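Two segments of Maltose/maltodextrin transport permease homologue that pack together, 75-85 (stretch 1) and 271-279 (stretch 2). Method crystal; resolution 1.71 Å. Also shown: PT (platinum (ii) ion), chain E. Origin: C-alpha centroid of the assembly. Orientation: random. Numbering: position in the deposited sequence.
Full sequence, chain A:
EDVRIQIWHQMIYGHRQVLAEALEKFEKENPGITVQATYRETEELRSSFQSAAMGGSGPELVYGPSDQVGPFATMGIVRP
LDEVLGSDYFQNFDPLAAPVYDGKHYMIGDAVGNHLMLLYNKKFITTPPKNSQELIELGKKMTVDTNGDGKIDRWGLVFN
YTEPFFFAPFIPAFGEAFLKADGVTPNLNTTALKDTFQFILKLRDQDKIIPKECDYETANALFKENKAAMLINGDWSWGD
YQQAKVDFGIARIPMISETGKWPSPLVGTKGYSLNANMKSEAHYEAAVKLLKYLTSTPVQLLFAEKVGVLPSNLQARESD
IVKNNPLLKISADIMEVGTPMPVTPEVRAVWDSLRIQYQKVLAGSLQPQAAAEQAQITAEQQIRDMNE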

# COMPACT_ATOMS: atom_id res chain seq x y z
N MET A 75 -1.53 -3.25 -21.48
CA MET A 75 -0.65 -2.54 -22.40
C MET A 75 0.39 -3.46 -23.03
O MET A 75 1.18 -3.00 -23.86
CB MET A 75 0.07 -1.40 -21.68
CG MET A 75 -0.84 -0.32 -21.10
SD MET A 75 -1.40 0.87 -22.32
CE MET A 75 -2.13 2.13 -21.26
N GLY A 76 0.41 -4.74 -22.65
CA GLY A 76 1.35 -5.70 -23.19
C GLY A 76 2.79 -5.45 -22.82
O GLY A 76 3.69 -5.82 -23.58
N ILE A 77 3.06 -4.84 -21.67
CA ILE A 77 4.44 -4.49 -21.34
C ILE A 77 5.05 -5.39 -20.26
O ILE A 77 6.21 -5.19 -19.89
CB ILE A 77 4.56 -3.01 -20.94
CG1 ILE A 77 3.71 -2.70 -19.70
CG2 ILE A 77 4.20 -2.12 -22.14
CD1 ILE A 77 3.81 -1.23 -19.22
N VAL A 78 4.31 -6.39 -19.76
CA VAL A 78 4.90 -7.38 -18.86
C VAL A 78 4.51 -8.78 -19.32
O VAL A 78 3.48 -8.98 -19.97
CB VAL A 78 4.47 -7.18 -17.39
CG1 VAL A 78 5.10 -5.90 -16.83
CG2 VAL A 78 2.94 -7.17 -17.27
N ARG A 79 5.36 -9.75 -18.97
CA ARG A 79 5.22 -11.13 -19.47
C ARG A 79 4.36 -11.97 -18.54
O ARG A 79 4.49 -11.86 -17.31
CB ARG A 79 6.59 -11.79 -19.59
CG ARG A 79 7.59 -11.04 -20.44
CD ARG A 79 8.97 -11.69 -20.37
NE ARG A 79 9.82 -11.18 -21.44
CZ ARG A 79 10.16 -11.87 -22.52
NH1 ARG A 79 9.74 -13.12 -22.68
NH2 ARG A 79 10.93 -11.30 -23.44
N PRO A 80 3.48 -12.83 -19.06
CA PRO A 80 2.84 -13.83 -18.19
C PRO A 80 3.91 -14.71 -17.59
O PRO A 80 4.86 -15.10 -18.27
CB PRO A 80 1.94 -14.62 -19.15
CG PRO A 80 1.86 -13.80 -20.40
CD PRO A 80 3.12 -13.00 -20.48
N LEU A 81 3.77 -15.01 -16.29
CA LEU A 81 4.79 -15.77 -15.57
C LEU A 81 4.50 -17.26 -15.51
O LEU A 81 5.37 -18.03 -15.09
CB LEU A 81 4.93 -15.23 -14.14
CG LEU A 81 5.41 -13.78 -14.09
CD1 LEU A 81 5.46 -13.28 -12.66
CD2 LEU A 81 6.76 -13.64 -14.79
N ASP A 82 3.30 -17.67 -15.92
CA ASP A 82 2.89 -19.07 -15.78
C ASP A 82 3.86 -20.02 -16.47
O ASP A 82 4.28 -21.03 -15.90
CB ASP A 82 1.48 -19.22 -16.33
CG ASP A 82 0.50 -18.31 -15.62
OD1 ASP A 82 0.37 -17.12 -16.02
OD2 ASP A 82 -0.11 -18.77 -14.63
N GLU A 83 4.23 -19.70 -17.71
CA GLU A 83 5.18 -20.54 -18.44
C GLU A 83 6.61 -20.33 -17.96
O GLU A 83 7.44 -21.24 -18.06
CB GLU A 83 5.07 -20.27 -19.94
CG GLU A 83 3.63 -20.08 -20.46
CD GLU A 83 3.05 -18.69 -20.19
OE1 GLU A 83 3.77 -17.84 -19.61
OE2 GLU A 83 1.88 -18.44 -20.56
N VAL A 84 6.91 -19.14 -17.44
CA VAL A 84 8.26 -18.83 -16.97
C VAL A 84 8.58 -19.63 -15.72
O VAL A 84 9.65 -20.26 -15.62
CB VAL A 84 8.39 -17.32 -16.71
CG1 VAL A 84 9.73 -17.00 -16.06
CG2 VAL A 84 8.21 -16.53 -18.01
N LEU A 85 7.68 -19.62 -14.74
CA LEU A 85 7.93 -20.24 -13.44
C LEU A 85 7.25 -21.59 -13.24
O LEU A 85 7.64 -22.33 -12.34
CB LEU A 85 7.49 -19.28 -12.32
CG LEU A 85 8.19 -17.91 -12.36
CD1 LEU A 85 7.59 -16.95 -11.36
CD2 LEU A 85 9.69 -18.07 -12.13
N GLY A 271 4.86 -6.89 -5.72
CA GLY A 271 5.59 -8.00 -6.28
C GLY A 271 6.26 -7.66 -7.60
O GLY A 271 6.15 -6.55 -8.10
N TYR A 272 6.94 -8.67 -8.14
CA TYR A 272 7.81 -8.53 -9.31
C TYR A 272 7.08 -8.93 -10.59
O TYR A 272 6.33 -9.91 -10.62
CB TYR A 272 9.06 -9.39 -9.14
CG TYR A 272 9.91 -9.03 -7.93
CD1 TYR A 272 10.89 -8.04 -8.03
CD2 TYR A 272 9.74 -9.67 -6.71
CE1 TYR A 272 11.68 -7.70 -6.95
CE2 TYR A 272 10.52 -9.32 -5.61
CZ TYR A 272 11.49 -8.34 -5.74
OH TYR A 272 12.27 -7.98 -4.66
N SER A 273 7.32 -8.16 -11.65
CA SER A 273 6.90 -8.50 -13.00
C SER A 273 8.11 -8.44 -13.91
O SER A 273 9.06 -7.69 -13.64
CB SER A 273 5.81 -7.55 -13.54
OG SER A 273 4.65 -7.56 -12.72
N LEU A 274 8.07 -9.22 -15.00
CA LEU A 274 9.12 -9.24 -16.02
C LEU A 274 8.72 -8.41 -17.23
O LEU A 274 7.62 -8.58 -17.77
CB LEU A 274 9.39 -10.69 -16.45
CG LEU A 274 10.08 -11.65 -15.48
CD1 LEU A 274 10.17 -13.03 -16.11
CD2 LEU A 274 11.48 -11.16 -15.14
N ASN A 275 9.62 -7.51 -17.66
CA ASN A 275 9.40 -6.70 -18.86
C ASN A 275 9.21 -7.58 -20.09
O ASN A 275 9.94 -8.55 -20.31
CB ASN A 275 10.61 -5.77 -19.05
CG ASN A 275 10.31 -4.58 -19.94
OD1 ASN A 275 9.45 -4.63 -20.82
ND2 ASN A 275 11.03 -3.48 -19.71
N ALA A 276 8.20 -7.24 -20.89
CA ALA A 276 8.08 -7.87 -22.20
C ALA A 276 9.30 -7.57 -23.07
O ALA A 276 9.67 -8.39 -23.93
CB ALA A 276 6.79 -7.39 -22.86
N ASN A 277 9.93 -6.40 -22.88
CA ASN A 277 11.15 -6.02 -23.60
C ASN A 277 12.37 -6.58 -22.88
O ASN A 277 12.62 -6.22 -21.73
CB ASN A 277 11.30 -4.49 -23.65
CG ASN A 277 10.16 -3.81 -24.36
OD1 ASN A 277 9.71 -4.27 -25.40
ND2 ASN A 277 9.71 -2.68 -23.81
N MET A 278 13.15 -7.42 -23.56
CA MET A 278 14.43 -7.90 -23.04
C MET A 278 15.49 -7.69 -24.11
O MET A 278 15.29 -8.07 -25.26
CB MET A 278 14.35 -9.38 -22.65
CG MET A 278 13.40 -9.70 -21.52
SD MET A 278 14.12 -9.32 -19.90
CE MET A 278 12.67 -9.44 -18.87
N LYS A 279 16.63 -7.11 -23.71
CA LYS A 279 17.67 -6.77 -24.67
C LYS A 279 18.26 -8.00 -25.34
O LYS A 279 18.70 -7.93 -26.49
CB LYS A 279 18.79 -5.98 -24.00
CG LYS A 279 18.40 -4.60 -23.50
CD LYS A 279 19.59 -3.95 -22.81
CE LYS A 279 19.17 -2.86 -21.84
NZ LYS A 279 20.31 -1.97 -21.51
PT PT E . 0.55 1.87 -23.01
O HOH W 1 5.51 -10.35 -15.39
O HOH W 2 1.40 1.90 -21.06

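Two backbone hydrogen bonds hold the stretches together at Val-78 and Asn-275. Arg-79 N donates to Leu-274 O at 2.8 Å. Ala-276 N donates to Ile-77 O at 3.0 Å, and its N-H points almost straight at the acceptor. The two bonds flank Val-78 and Asn-275 and make them a single beta bridge, with the two CA atoms 4.6 Å apart. Between them, Val-78 CA comes within 3.2 Å of Leu-274 O, a CA-H...O contact of the kind common between bridged backbones.

Arg-79 adds a side-chain bond. Its NE donates to Asn-275 O at 2.9 Å, and that carbonyl lies at the edge of the guanidinium, near its plane, where the N-H groups point. The end of the side chain thus reaches along stretch 2. Arg-79 NH2 is 3.2 Å from Ala-276 O and 3.5 Å from Met-278 CG.

One water extends the backbone link. Water 1 donates to Arg-79 O at 2.6 Å and accepts from Leu-274 N at 2.8 Å. It joins two backbone groups that do not bond directly.

Asn-275 braces its own turn. Its OD1 accepts from Asn-277 N at 2.8 Å. Asn-275 OD1 also lies 3.4 Å from Ile-77 O, but both atoms are acceptors and no hydrogen bond forms.

Apolar packing centres on Leu-274, a buried residue. Its CD1 lies 3.7 Å from Leu-81 CD2 and 4.0 Å from Val-84 CG1. Leu-81 O accepts from Leu-85 N at 2.8 Å, a helical bond in this part of stretch 1. Val-78 CG1 meets Ser-273 CB at 3.7 Å. Ala-276 CB rests 3.5 Å from Gly-76 O. The contact buries 505 Å² in total.

Met-75 does not touch stretch 2. Its SD binds the platinum ion at 2.3 Å.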